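Local coordinates for SAM-dependent O-methyltransferase (Thermotoga maritima, PDB 1O54), which probably transfers a methyl group from S-adenosyl-L-methionine to N1 of adenine 58 in tRNA, working as a homotetramer, at residues G113-D118 with K139-E144; F209-P214 with Y263-T268. All coordinates share one frame; numbering follows the deposited sequence.

Interaction 1 of 2, residues G113-D118 with K139-E144; sequences GDRIID and KVFAYE
Asp-118 and Val-140 meet on the tightly packed face of this strand pair. Val-140 CG1 lies 3.8 Å from Asp-118 CB. CG1, anti to the backbone N (chi1 -177°), is the branch that makes this contact. Ile-116 and Ala-142 share this face, and helix 125-134 covers it through Val-134, Cys-127 and Leu-130. Five backbone hydrogen bonds join the strands. The shortest, Phe-141 N to Ile-116 O, is 2.7 Å and nearly straight. Ile-116 O also receives a CA-H...O contact from Val-140 CA at 3.3 Å. The strands run parallel and, with helix 125-134 connecting them in the chain, form the beta-alpha-beta crossover of a Rossmann-like class I methyltransferase. Past the end of the pairing, Glu-144 is a predicted S-adenosyl-L-methionine ligand. Its OE1 accepts hydrogen bonds from Val-121 N and Gly-122 N, in the turn after strand 115-119.

The other face is looser at its start, where Arg-115, Lys-139 and Phe-141 are partly exposed. Arg-115 CB approaches the edge of the Phe-141 ring, near its plane, 3.9 Å from CE2. The guanidinium is turned 64° from the ring plane, and its NH1 bonds to Lys-180 O. Lys-139 CG, in the same strand as the ring, lies over one ring face, 3.7 Å above the plane and toward the rim. Lys-139 NZ is hydrogen-bonded to Glu-164 O. Further along, this face becomes buried: Ile-117 CG2 comes within 4.3 Å of Tyr-143 CD1, and Tyr-143 OH is held by Glu-179 OE1 and Asp-178 N.

Interaction 2 of 2, residues F209-P214 with Y263-T268; sequences FATVCP and YMIFAT
Tyr-263 and Cys-213 form the first of three hydrogen-bonded pairs in this antiparallel ladder. It joins strand 263-269 to strand 207-213 in the mixed sheet of the Rossmann-like methyltransferase fold. Each such pair closes two N-H...O bonds. Cys-213 N reaches Tyr-263 O at 2.9 Å, and Tyr-263 N reaches Cys-213 O at 2.8 Å. Thr-211 with Ile-265 and Phe-209 with Ala-267 repeat this exchange, so N and O of all six residues are satisfied. Ile-265 N to Thr-211 O is almost straight, at 174°. The backbone groups of the intervening residues bond to the flanking strands: Ala-210 with Leu-185 and Leu-187, Met-264 with Trp-237, Phe-266 with Glu-235. Thr-211 OG1, anti to its own backbone N (chi1 -170°), bonds to Leu-187 O. Its CG2 packs beside Ile-265 CB.

The Tyr-263 ring turns its edge to two carbonyls, with CD1 3.4 Å from Cys-213 O and CE1 3.8 Å from Pro-214 O. Pro-214 O also accepts a bond from His-260 NE2. An alanine at Tyr-263 would probably open a gap beside Pro-214 and leave His-260 without its ring neighbour. On the other face of the sheet, Ala-210 CB sits 3.6 Å from Phe-266 CD2.

In the fold
Interactions 1 and 2 belong to the same mixed sheet, with centres about 17 Å apart and nearest atoms about 7 Å apart. Strand 182-187 lies between them, pairing with 115-119 on one side and 207-213 on the other. Both contacts are mainly buried. Interaction 1 has a partly exposed patch where charged chains border a ring, while the side chains of interaction 2 are mostly apolar and none is charged, with Pro-214 exposed at its end. The first is parallel and closed by a helical crossover; the second is antiparallel and joins residues far apart in sequence. Predicted cofactor ligands lie near both: Glu-144 is in interaction 1, and Asp-188 touches Val-212 of interaction 2.

Interaction 1 of 2, residues G113-D118 with K139-E144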
ATOM      1  N   GLY A 113       7.417  -2.245 -34.596  1.00 22.71           N
ATOM      2  CA  GLY A 113       6.862  -3.116 -35.623  1.00 22.58           C
ATOM      3  C   GLY A 113       5.696  -4.001 -35.206  1.00 22.88           C
ATOM      4  O   GLY A 113       5.128  -4.707 -36.045  1.00 23.16           O
ATOM      5  N   ASP A 114       5.356  -4.019 -33.929  1.00 22.02           N
ATOM      6  CA  ASP A 114       4.266  -4.829 -33.442  1.00 21.60           C
ATOM      7  C   ASP A 114       2.924  -4.393 -34.041  1.00 21.69           C
ATOM      8  O   ASP A 114       2.700  -3.207 -34.357  1.00 22.00           O
ATOM      9  CB  ASP A 114       4.116  -4.776 -31.938  1.00 21.35           C
ATOM     10  CG  ASP A 114       5.021  -5.719 -31.187  1.00 25.34           C
ATOM     11  OD1 ASP A 114       5.747  -6.541 -31.825  1.00 25.41           O
ATOM     12  OD2 ASP A 114       5.047  -5.657 -29.923  1.00 27.26           O
ATOM     13  N   ARG A 115       2.077  -5.385 -34.220  1.00 21.66           N
ATOM     14  CA  ARG A 115       0.673  -5.200 -34.559  1.00 21.30           C
ATOM     15  C   ARG A 115      -0.130  -5.483 -33.275  1.00 22.07           C
ATOM     16  O   ARG A 115      -0.026  -6.580 -32.687  1.00 21.53           O
ATOM     17  CB  ARG A 115       0.259  -6.166 -35.672  1.00 22.63           C
ATOM     18  CG  ARG A 115       0.925  -5.809 -37.014  1.00 23.56           C
ATOM     19  CD  ARG A 115       0.933  -6.944 -38.057  1.00 26.90           C
ATOM     20  NE  ARG A 115      -0.427  -7.282 -38.477  1.00 25.46           N
ATOM     21  CZ  ARG A 115      -1.103  -8.386 -38.117  1.00 25.69           C
ATOM     22  NH1 ARG A 115      -0.572  -9.288 -37.309  1.00 27.45           N
ATOM     23  NH2 ARG A 115      -2.308  -8.599 -38.604  1.00 26.07           N
ATOM     24  N   ILE A 116      -0.934  -4.507 -32.877  1.00 22.61           N
ATOM     25  CA  ILE A 116      -1.602  -4.511 -31.585  1.00 22.12           C
ATOM     26  C   ILE A 116      -3.093  -4.214 -31.804  1.00 22.19           C
ATOM     27  O   ILE A 116      -3.419  -3.293 -32.561  1.00 23.40           O
ATOM     28  CB  ILE A 116      -1.042  -3.376 -30.706  1.00 22.37           C
ATOM     29  CG1 ILE A 116       0.470  -3.506 -30.506  1.00 23.25           C
ATOM     30  CG2 ILE A 116      -1.809  -3.327 -29.373  1.00 23.11           C
ATOM     31  CD1 ILE A 116       0.896  -4.699 -29.778  1.00 25.92           C
ATOM     32  N   ILE A 117      -3.974  -4.950 -31.141  1.00 21.60           N
ATOM     33  CA  ILE A 117      -5.411  -4.630 -31.137  1.00 21.96           C
ATOM     34  C   ILE A 117      -5.700  -3.898 -29.824  1.00 22.20           C
ATOM     35  O   ILE A 117      -5.268  -4.333 -28.759  1.00 22.56           O
ATOM     36  CB  ILE A 117      -6.268  -5.894 -31.298  1.00 21.69           C
ATOM     37  CG1 ILE A 117      -6.176  -6.397 -32.757  1.00 21.36           C
ATOM     38  CG2 ILE A 117      -7.714  -5.676 -30.900  1.00 23.77           C
ATOM     39  CD1 ILE A 117      -6.738  -7.763 -32.963  1.00 23.47           C
ATOM     40  N   ASP A 118      -6.483  -2.835 -29.913  1.00 22.80           N
ATOM     41  CA  ASP A 118      -6.931  -2.064 -28.751  1.00 22.94           C
ATOM     42  C   ASP A 118      -8.439  -1.896 -28.870  1.00 24.25           C
ATOM     43  O   ASP A 118      -8.941  -1.435 -29.883  1.00 24.12           O
ATOM     44  CB  ASP A 118      -6.255  -0.701 -28.805  1.00 23.26           C
ATOM     45  CG  ASP A 118      -6.655   0.211 -27.666  1.00 26.67           C
ATOM     46  OD1 ASP A 118      -6.908   1.430 -27.918  1.00 29.40           O
ATOM     47  OD2 ASP A 118      -6.772  -0.203 -26.496  1.00 25.53           O
ATOM     48  N   LYS A 139       1.641  -0.948 -35.848  1.00 22.63           N
ATOM     49  CA  LYS A 139       0.291  -0.452 -36.026  1.00 23.24           C
ATOM     50  C   LYS A 139      -0.600  -0.880 -34.876  1.00 22.09           C
ATOM     51  O   LYS A 139      -0.504  -2.039 -34.412  1.00 23.50           O
ATOM     52  CB  LYS A 139      -0.308  -0.996 -37.307  1.00 23.84           C
ATOM     53  CG  LYS A 139      -1.592  -0.298 -37.758  1.00 26.67           C
ATOM     54  CD  LYS A 139      -1.362   1.181 -38.120  1.00 30.86           C
ATOM     55  CE  LYS A 139      -0.683   1.352 -39.471  1.00 34.27           C
ATOM     56  NZ  LYS A 139      -0.688   2.756 -39.997  1.00 34.63           N
ATOM     57  N   VAL A 140      -1.466   0.042 -34.452  1.00 21.40           N
ATOM     58  CA  VAL A 140      -2.544  -0.242 -33.509  1.00 20.71           C
ATOM     59  C   VAL A 140      -3.860  -0.264 -34.272  1.00 21.35           C
ATOM     60  O   VAL A 140      -4.219   0.703 -34.942  1.00 22.13           O
ATOM     61  CB  VAL A 140      -2.596   0.787 -32.364  1.00 20.60           C
ATOM     62  CG1 VAL A 140      -3.677   0.422 -31.348  1.00 22.80           C
ATOM     63  CG2 VAL A 140      -1.221   0.861 -31.690  1.00 21.94           C
ATOM     64  N   PHE A 141      -4.557  -1.396 -34.171  1.00 20.95           N
ATOM     65  CA  PHE A 141      -5.911  -1.541 -34.755  1.00 20.75           C
ATOM     66  C   PHE A 141      -6.868  -1.299 -33.602  1.00 20.81           C
ATOM     67  O   PHE A 141      -7.012  -2.128 -32.685  1.00 21.06           O
ATOM     68  CB  PHE A 141      -6.068  -2.926 -35.373  1.00 21.67           C
ATOM     69  CG  PHE A 141      -5.014  -3.229 -36.389  1.00 21.95           C
ATOM     70  CD1 PHE A 141      -5.128  -2.761 -37.675  1.00 23.96           C
ATOM     71  CD2 PHE A 141      -3.878  -3.953 -36.033  1.00 25.08           C
ATOM     72  CE1 PHE A 141      -4.155  -3.024 -38.618  1.00 23.94           C
ATOM     73  CE2 PHE A 141      -2.890  -4.196 -36.960  1.00 24.16           C
ATOM     74  CZ  PHE A 141      -3.005  -3.729 -38.237  1.00 24.45           C
ATOM     75  N   ALA A 142      -7.476  -0.129 -33.639  1.00 20.26           N
ATOM     76  CA  ALA A 142      -8.291   0.365 -32.535  1.00 20.43           C
ATOM     77  C   ALA A 142      -9.768   0.290 -32.863  1.00 21.23           C
ATOM     78  O   ALA A 142     -10.282   1.085 -33.673  1.00 22.61           O
ATOM     79  CB  ALA A 142      -7.864   1.803 -32.202  1.00 21.74           C
ATOM     80  N   TYR A 143     -10.450  -0.667 -32.239  1.00 20.82           N
ATOM     81  CA  TYR A 143     -11.847  -0.902 -32.522  1.00 20.72           C
ATOM     82  C   TYR A 143     -12.707  -0.104 -31.548  1.00 22.03           C
ATOM     83  O   TYR A 143     -12.602  -0.270 -30.330  1.00 21.08           O
ATOM     84  CB  TYR A 143     -12.155  -2.374 -32.404  1.00 20.58           C
ATOM     85  CG  TYR A 143     -11.617  -3.220 -33.527  1.00 20.84           C
ATOM     86  CD1 TYR A 143     -10.273  -3.504 -33.641  1.00 22.60           C
ATOM     87  CD2 TYR A 143     -12.487  -3.817 -34.440  1.00 20.59           C
ATOM     88  CE1 TYR A 143      -9.797  -4.323 -34.678  1.00 24.96           C
ATOM     89  CE2 TYR A 143     -12.027  -4.615 -35.471  1.00 22.10           C
ATOM     90  CZ  TYR A 143     -10.689  -4.860 -35.587  1.00 23.31           C
ATOM     91  OH  TYR A 143     -10.243  -5.665 -36.614  1.00 25.81           O
ATOM     92  N   GLU A 144     -13.547   0.748 -32.094  1.00 22.56           N
ATOM     93  CA  GLU A 144     -14.431   1.583 -31.303  1.00 23.72           C
ATOM     94  C   GLU A 144     -15.706   1.801 -32.045  1.00 25.51           C
ATOM     95  O   GLU A 144     -15.757   2.646 -32.926  1.00 26.29           O
ATOM     96  CB  GLU A 144     -13.786   2.917 -31.028  1.00 23.44           C
ATOM     97  CG  GLU A 144     -14.638   3.887 -30.236  1.00 24.61           C
ATOM     98  CD  GLU A 144     -15.064   3.319 -28.919  1.00 24.93           C
ATOM     99  OE1 GLU A 144     -14.244   3.328 -27.955  1.00 25.79           O
ATOM    100  OE2 GLU A 144     -16.215   2.829 -28.851  1.00 26.53           O
TER

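Interaction 2 of 2, residues F209-P214 with Y263-T268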
ATOM      1  N   PHE A 209      -2.005 -10.876 -23.897  1.00 22.27           N
ATOM      2  CA  PHE A 209      -3.322 -10.322 -23.651  1.00 21.76           C
ATOM      3  C   PHE A 209      -3.310  -9.534 -22.335  1.00 21.89           C
ATOM      4  O   PHE A 209      -2.738  -9.998 -21.345  1.00 20.84           O
ATOM      5  CB  PHE A 209      -4.315 -11.508 -23.518  1.00 21.73           C
ATOM      6  CG  PHE A 209      -5.682 -11.116 -23.010  1.00 21.84           C
ATOM      7  CD1 PHE A 209      -5.988 -11.135 -21.649  1.00 21.62           C
ATOM      8  CD2 PHE A 209      -6.634 -10.615 -23.876  1.00 24.58           C
ATOM      9  CE1 PHE A 209      -7.244 -10.736 -21.184  1.00 23.48           C
ATOM     10  CE2 PHE A 209      -7.906 -10.241 -23.425  1.00 22.46           C
ATOM     11  CZ  PHE A 209      -8.197 -10.293 -22.067  1.00 22.34           C
ATOM     12  N   ALA A 210      -3.964  -8.370 -22.305  1.00 21.47           N
ATOM     13  CA  ALA A 210      -4.232  -7.658 -21.038  1.00 21.63           C
ATOM     14  C   ALA A 210      -5.624  -7.086 -21.049  1.00 22.24           C
ATOM     15  O   ALA A 210      -6.132  -6.714 -22.110  1.00 20.79           O
ATOM     16  CB  ALA A 210      -3.190  -6.566 -20.765  1.00 22.69           C
ATOM     17  N   THR A 211      -6.243  -7.001 -19.874  1.00 21.73           N
ATOM     18  CA  THR A 211      -7.510  -6.293 -19.715  1.00 22.64           C
ATOM     19  C   THR A 211      -7.503  -5.604 -18.326  1.00 23.18           C
ATOM     20  O   THR A 211      -6.639  -5.884 -17.464  1.00 23.61           O
ATOM     21  CB  THR A 211      -8.695  -7.248 -19.923  1.00 23.97           C
ATOM     22  OG1 THR A 211      -9.952  -6.503 -19.989  1.00 25.65           O
ATOM     23  CG2 THR A 211      -8.890  -8.219 -18.783  1.00 24.30           C
ATOM     24  N   VAL A 212      -8.416  -4.667 -18.141  1.00 23.12           N
ATOM     25  CA  VAL A 212      -8.563  -3.984 -16.861  1.00 23.62           C
ATOM     26  C   VAL A 212      -9.993  -4.168 -16.385  1.00 24.62           C
ATOM     27  O   VAL A 212     -10.933  -4.189 -17.207  1.00 24.66           O
ATOM     28  CB  VAL A 212      -8.242  -2.507 -16.973  1.00 24.18           C
ATOM     29  CG1 VAL A 212      -6.735  -2.303 -17.177  1.00 25.57           C
ATOM     30  CG2 VAL A 212      -9.061  -1.824 -18.121  1.00 27.72           C
ATOM     31  N   CYS A 213     -10.156  -4.360 -15.077  1.00 24.56           N
ATOM     32  CA  CYS A 213     -11.450  -4.555 -14.449  1.00 25.25           C
ATOM     33  C   CYS A 213     -11.527  -3.628 -13.235  1.00 24.93           C
ATOM     34  O   CYS A 213     -10.605  -3.573 -12.444  1.00 24.65           O
ATOM     35  CB  CYS A 213     -11.616  -6.012 -13.971  1.00 25.29           C
ATOM     36  SG  CYS A 213     -11.743  -7.232 -15.284  1.00 28.52           S
ATOM     37  N   PRO A 214     -12.607  -2.881 -13.079  1.00 25.04           N
ATOM     38  CA  PRO A 214     -12.768  -2.026 -11.929  1.00 24.63           C
ATOM     39  C   PRO A 214     -13.114  -2.714 -10.618  1.00 24.06           C
ATOM     40  O   PRO A 214     -12.846  -2.126  -9.576  1.00 25.08           O
ATOM     41  CB  PRO A 214     -13.923  -1.096 -12.336  1.00 27.07           C
ATOM     42  CG  PRO A 214     -14.701  -1.827 -13.278  1.00 28.36           C
ATOM     43  CD  PRO A 214     -13.697  -2.689 -14.050  1.00 27.42           C
ATOM     44  N   TYR A 263      -7.927  -3.265 -11.577  1.00 23.58           N
ATOM     45  CA  TYR A 263      -7.239  -4.552 -11.510  1.00 22.49           C
ATOM     46  C   TYR A 263      -6.789  -4.848 -12.932  1.00 22.52           C
ATOM     47  O   TYR A 263      -7.566  -4.687 -13.855  1.00 23.39           O
ATOM     48  CB  TYR A 263      -8.162  -5.647 -11.010  1.00 21.95           C
ATOM     49  CG  TYR A 263      -8.649  -5.360  -9.598  1.00 20.89           C
ATOM     50  CD1 TYR A 263      -9.883  -4.798  -9.362  1.00 22.44           C
ATOM     51  CD2 TYR A 263      -7.810  -5.588  -8.509  1.00 24.66           C
ATOM     52  CE1 TYR A 263     -10.308  -4.529  -8.067  1.00 23.44           C
ATOM     53  CE2 TYR A 263      -8.227  -5.300  -7.200  1.00 25.53           C
ATOM     54  CZ  TYR A 263      -9.472  -4.788  -6.998  1.00 23.11           C
ATOM     55  OH  TYR A 263      -9.944  -4.501  -5.723  1.00 24.38           O
ATOM     56  N   MET A 264      -5.530  -5.224 -13.092  1.00 21.15           N
ATOM     57  CA  MET A 264      -4.974  -5.549 -14.389  1.00 21.92           C
ATOM     58  C   MET A 264      -4.774  -7.047 -14.513  1.00 23.71           C
ATOM     59  O   MET A 264      -4.126  -7.651 -13.644  1.00 24.48           O
ATOM     60  CB  MET A 264      -3.635  -4.866 -14.541  1.00 22.57           C
ATOM     61  CG  MET A 264      -3.745  -3.366 -14.442  1.00 23.98           C
ATOM     62  SD  MET A 264      -2.172  -2.475 -14.394  1.00 26.25           S
ATOM     63  CE  MET A 264      -1.646  -2.743 -12.659  1.00 26.29           C
ATOM     64  N   ILE A 265      -5.274  -7.633 -15.592  1.00 22.48           N
ATOM     65  CA  ILE A 265      -5.176  -9.069 -15.799  1.00 22.15           C
ATOM     66  C   ILE A 265      -4.413  -9.336 -17.064  1.00 22.69           C
ATOM     67  O   ILE A 265      -4.712  -8.724 -18.084  1.00 23.15           O
ATOM     68  CB  ILE A 265      -6.579  -9.698 -15.909  1.00 22.44           C
ATOM     69  CG1 ILE A 265      -7.464  -9.358 -14.676  1.00 23.65           C
ATOM     70  CG2 ILE A 265      -6.473 -11.198 -16.075  1.00 23.63           C
ATOM     71  CD1 ILE A 265      -8.917  -9.709 -14.861  1.00 26.27           C
ATOM     72  N   PHE A 266      -3.444 -10.253 -16.996  1.00 22.09           N
ATOM     73  CA  PHE A 266      -2.602 -10.591 -18.141  1.00 21.05           C
ATOM     74  C   PHE A 266      -2.650 -12.079 -18.395  1.00 22.35           C
ATOM     75  O   PHE A 266      -2.825 -12.864 -17.470  1.00 23.47           O
ATOM     76  CB  PHE A 266      -1.162 -10.207 -17.780  1.00 21.10           C
ATOM     77  CG  PHE A 266      -0.984  -8.739 -17.462  1.00 20.99           C
ATOM     78  CD1 PHE A 266      -1.116  -8.295 -16.161  1.00 21.88           C
ATOM     79  CD2 PHE A 266      -0.718  -7.826 -18.436  1.00 22.03           C
ATOM     80  CE1 PHE A 266      -0.980  -6.921 -15.844  1.00 23.22           C
ATOM     81  CE2 PHE A 266      -0.562  -6.463 -18.128  1.00 22.57           C
ATOM     82  CZ  PHE A 266      -0.714  -6.031 -16.828  1.00 22.53           C
ATOM     83  N   ALA A 267      -2.443 -12.480 -19.646  1.00 21.57           N
ATOM     84  CA  ALA A 267      -2.367 -13.875 -20.031  1.00 21.69           C
ATOM     85  C   ALA A 267      -1.596 -13.976 -21.356  1.00 22.60           C
ATOM     86  O   ALA A 267      -1.489 -13.003 -22.102  1.00 23.13           O
ATOM     87  CB  ALA A 267      -3.739 -14.438 -20.165  1.00 21.40           C
ATOM     88  N   THR A 268      -1.036 -15.156 -21.603  1.00 21.99           N
ATOM     89  CA  THR A 268      -0.298 -15.454 -22.826  1.00 22.03           C
ATOM     90  C   THR A 268      -1.005 -16.549 -23.586  1.00 22.93           C
ATOM     91  O   THR A 268      -1.276 -17.593 -23.003  1.00 21.62           O
ATOM     92  CB  THR A 268       1.115 -15.899 -22.427  1.00 23.02           C
ATOM     93  OG1 THR A 268       1.805 -14.793 -21.799  1.00 24.52           O
ATOM     94  CG2 THR A 268       1.932 -16.286 -23.651  1.00 24.77           C
TER